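Local coordinates for O-methyltransferase (Saccharopolyspora spinosa, PDB 4CE0), which probably transfers a methyl group from S-adenosylmethionine to the rhamnose 4'-hydroxyl of a spinosyn, as a magnesium-binding O-methyltransferase of antibiotic biosynthesis, at residues K13-N18 with A151-L156. Sequence-based numbering, arbitrary orientation.
Sequences KKVLTN and ARYGLL
Tyr153 reaches across to the last turn of helix 6-16 and touches Val15 and Leu16 with the phenol end of its ring. The contact joins two helix C-termini in a TylF/MycF-type methyltransferase, whose seven-stranded sheet, order 3-2-1-4-5-7-6, is that of the Rossmann-like class I methyltransferase fold. Leu16 brings one methyl obliquely to the ring: CD2 lies 3.5 Å from Tyr153 CZ and 3.3 Å from Tyr153 OH. Val15 comes instead to the ring edge, near its plane, with CG1 3.9 Å from Tyr153 CE1. Having CG1 anti to the backbone N (chi1 -176°) directs this methyl at the tyrosine. Two methyls thus meet the para end of the phenol from different directions, although the nearest CA atoms, those of Leu16 and Tyr153, are 9.9 Å apart; the length of the tyrosine spans most of that gap. The hydroxyl is polar yet buried, and its hydrogen-bond partner is His52 ND1, so the oxygen is not left to the methyls alone. Leu12 and Ile91 add further apolar contacts to Tyr153, and Phe92 packs on Leu16. Ile20 of the second subunit also touches Tyr153, while Val15 meets Val15 of that subunit, placing the contact against the dimer interface. The side chain of Leu16 lies about 8 Å from the bound S-adenosylhomocysteine, close to the cofactor pocket but not in it. Both helices finish in a Schellman motif: Gly154 takes positive phi directly after Tyr153, and Asn18 does so two residues beyond Leu16. At the end of helix 6-16, Asn18 N donates to Val15 O at 2.9 Å, an oxygen that also accepts a hydrogen bond from Tyr21 OH of the second subunit.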
loop_
_atom_site.group_PDB
_atom_site.type_symbol
_atom_site.label_atom_id
_atom_site.label_comp_id
_atom_site.label_asym_id
_atom_site.label_seq_id
_atom_site.Cartn_x
_atom_site.Cartn_y
_atom_site.Cartn_z
ATOM N N LYS A 13 -4.711 -3.849 -2.887
ATOM C CA LYS A 13 -5.444 -5.049 -2.429
ATOM C C LYS A 13 -4.778 -5.666 -1.213
ATOM O O LYS A 13 -5.456 -6.063 -0.271
ATOM C CB LYS A 13 -5.592 -6.069 -3.574
ATOM C CG LYS A 13 -6.546 -5.543 -4.668
ATOM C CD LYS A 13 -6.762 -6.510 -5.794
ATOM C CE LYS A 13 -5.516 -6.689 -6.609
ATOM N NZ LYS A 13 -5.852 -7.297 -7.925
ATOM N N LYS A 14 -3.451 -5.752 -1.237
ATOM C CA LYS A 14 -2.701 -6.258 -0.100
ATOM C C LYS A 14 -2.907 -5.356 1.107
ATOM O O LYS A 14 -3.084 -5.821 2.234
ATOM C CB LYS A 14 -1.206 -6.304 -0.430
ATOM C CG LYS A 14 -0.766 -7.405 -1.396
ATOM C CD LYS A 14 0.724 -7.153 -1.730
ATOM C CE LYS A 14 1.378 -8.238 -2.586
ATOM N NZ LYS A 14 0.913 -8.188 -4.001
ATOM N N VAL A 15 -2.862 -4.047 0.872
ATOM C CA VAL A 15 -3.039 -3.099 1.969
ATOM C C VAL A 15 -4.458 -3.127 2.578
ATOM O O VAL A 15 -4.607 -3.173 3.786
ATOM C CB VAL A 15 -2.697 -1.672 1.516
ATOM C CG1 VAL A 15 -2.784 -0.717 2.692
ATOM C CG2 VAL A 15 -1.295 -1.673 0.874
ATOM N N LEU A 16 -5.488 -3.080 1.742
ATOM C CA LEU A 16 -6.862 -3.020 2.233
ATOM C C LEU A 16 -7.268 -4.266 3.037
ATOM O O LEU A 16 -8.092 -4.188 3.936
ATOM C CB LEU A 16 -7.819 -2.865 1.047
ATOM C CG LEU A 16 -7.781 -1.526 0.352
ATOM C CD1 LEU A 16 -8.463 -1.604 -1.042
ATOM C CD2 LEU A 16 -8.444 -0.508 1.221
ATOM N N THR A 17 -6.709 -5.418 2.677
ATOM C CA THR A 17 -6.902 -6.659 3.429
ATOM C C THR A 17 -5.892 -6.828 4.579
ATOM O O THR A 17 -5.924 -7.821 5.299
ATOM C CB THR A 17 -6.702 -7.855 2.518
ATOM O OG1 THR A 17 -5.465 -7.676 1.839
ATOM C CG2 THR A 17 -7.845 -7.978 1.479
ATOM N N ASN A 18 -4.990 -5.863 4.714
ATOM C CA ASN A 18 -3.902 -5.899 5.689
ATOM C C ASN A 18 -3.043 -7.153 5.660
ATOM O O ASN A 18 -2.725 -7.718 6.703
ATOM C CB ASN A 18 -4.447 -5.686 7.084
ATOM C CG ASN A 18 -3.348 -5.307 8.097
ATOM O OD1 ASN A 18 -2.328 -4.702 7.752
ATOM N ND2 ASN A 18 -3.565 -5.676 9.347
ATOM N N ALA A 151 -9.327 9.093 3.406
ATOM C CA ALA A 151 -8.343 10.161 3.399
ATOM C C ALA A 151 -6.975 9.559 3.623
ATOM O O ALA A 151 -5.978 10.086 3.176
ATOM C CB ALA A 151 -8.667 11.229 4.490
ATOM N N ARG A 152 -6.919 8.415 4.274
ATOM C CA ARG A 152 -5.627 7.758 4.481
ATOM C C ARG A 152 -4.988 7.364 3.171
ATOM O O ARG A 152 -3.764 7.327 3.074
ATOM C CB ARG A 152 -5.759 6.569 5.430
ATOM C CG ARG A 152 -5.997 7.079 6.853
ATOM C CD ARG A 152 -6.595 6.066 7.788
ATOM N NE ARG A 152 -5.861 6.070 9.054
ATOM C CZ ARG A 152 -5.957 5.112 9.965
ATOM N NH1 ARG A 152 -6.759 4.061 9.755
ATOM N NH2 ARG A 152 -5.234 5.184 11.075
ATOM N N TYR A 153 -5.814 7.094 2.159
ATOM C CA TYR A 153 -5.324 6.646 0.852
ATOM C C TYR A 153 -5.211 7.822 -0.110
ATOM O O TYR A 153 -4.859 7.645 -1.285
ATOM C CB TYR A 153 -6.222 5.533 0.276
ATOM C CG TYR A 153 -6.236 4.248 1.098
ATOM C CD1 TYR A 153 -5.316 3.237 0.870
ATOM C CD2 TYR A 153 -7.182 4.051 2.100
ATOM C CE1 TYR A 153 -5.333 2.068 1.623
ATOM C CE2 TYR A 153 -7.203 2.905 2.868
ATOM C CZ TYR A 153 -6.272 1.910 2.629
ATOM O OH TYR A 153 -6.316 0.744 3.372
ATOM N N GLY A 154 -5.477 9.029 0.394
ATOM C CA GLY A 154 -5.522 10.193 -0.460
ATOM C C GLY A 154 -6.669 10.147 -1.466
ATOM O O GLY A 154 -6.565 10.697 -2.553
ATOM N N LEU A 155 -7.780 9.509 -1.102
ATOM C CA LEU A 155 -8.901 9.374 -2.035
ATOM C C LEU A 155 -10.220 9.956 -1.546
ATOM O O LEU A 155 -11.261 9.588 -2.061
ATOM C CB LEU A 155 -9.106 7.909 -2.412
ATOM C CG LEU A 155 -7.926 7.321 -3.191
ATOM C CD1 LEU A 155 -8.017 5.820 -3.184
ATOM C CD2 LEU A 155 -7.885 7.846 -4.637
ATOM N N LEU A 156 -10.184 10.872 -0.579
ATOM C CA LEU A 156 -11.417 11.476 -0.089
ATOM C C LEU A 156 -11.684 12.730 -0.893
ATOM O O LEU A 156 -11.310 13.804 -0.476
ATOM C CB LEU A 156 -11.313 11.792 1.402
ATOM C CG LEU A 156 -12.570 12.419 2.020
ATOM C CD1 LEU A 156 -13.735 11.464 1.892
ATOM C CD2 LEU A 156 -12.336 12.779 3.494
#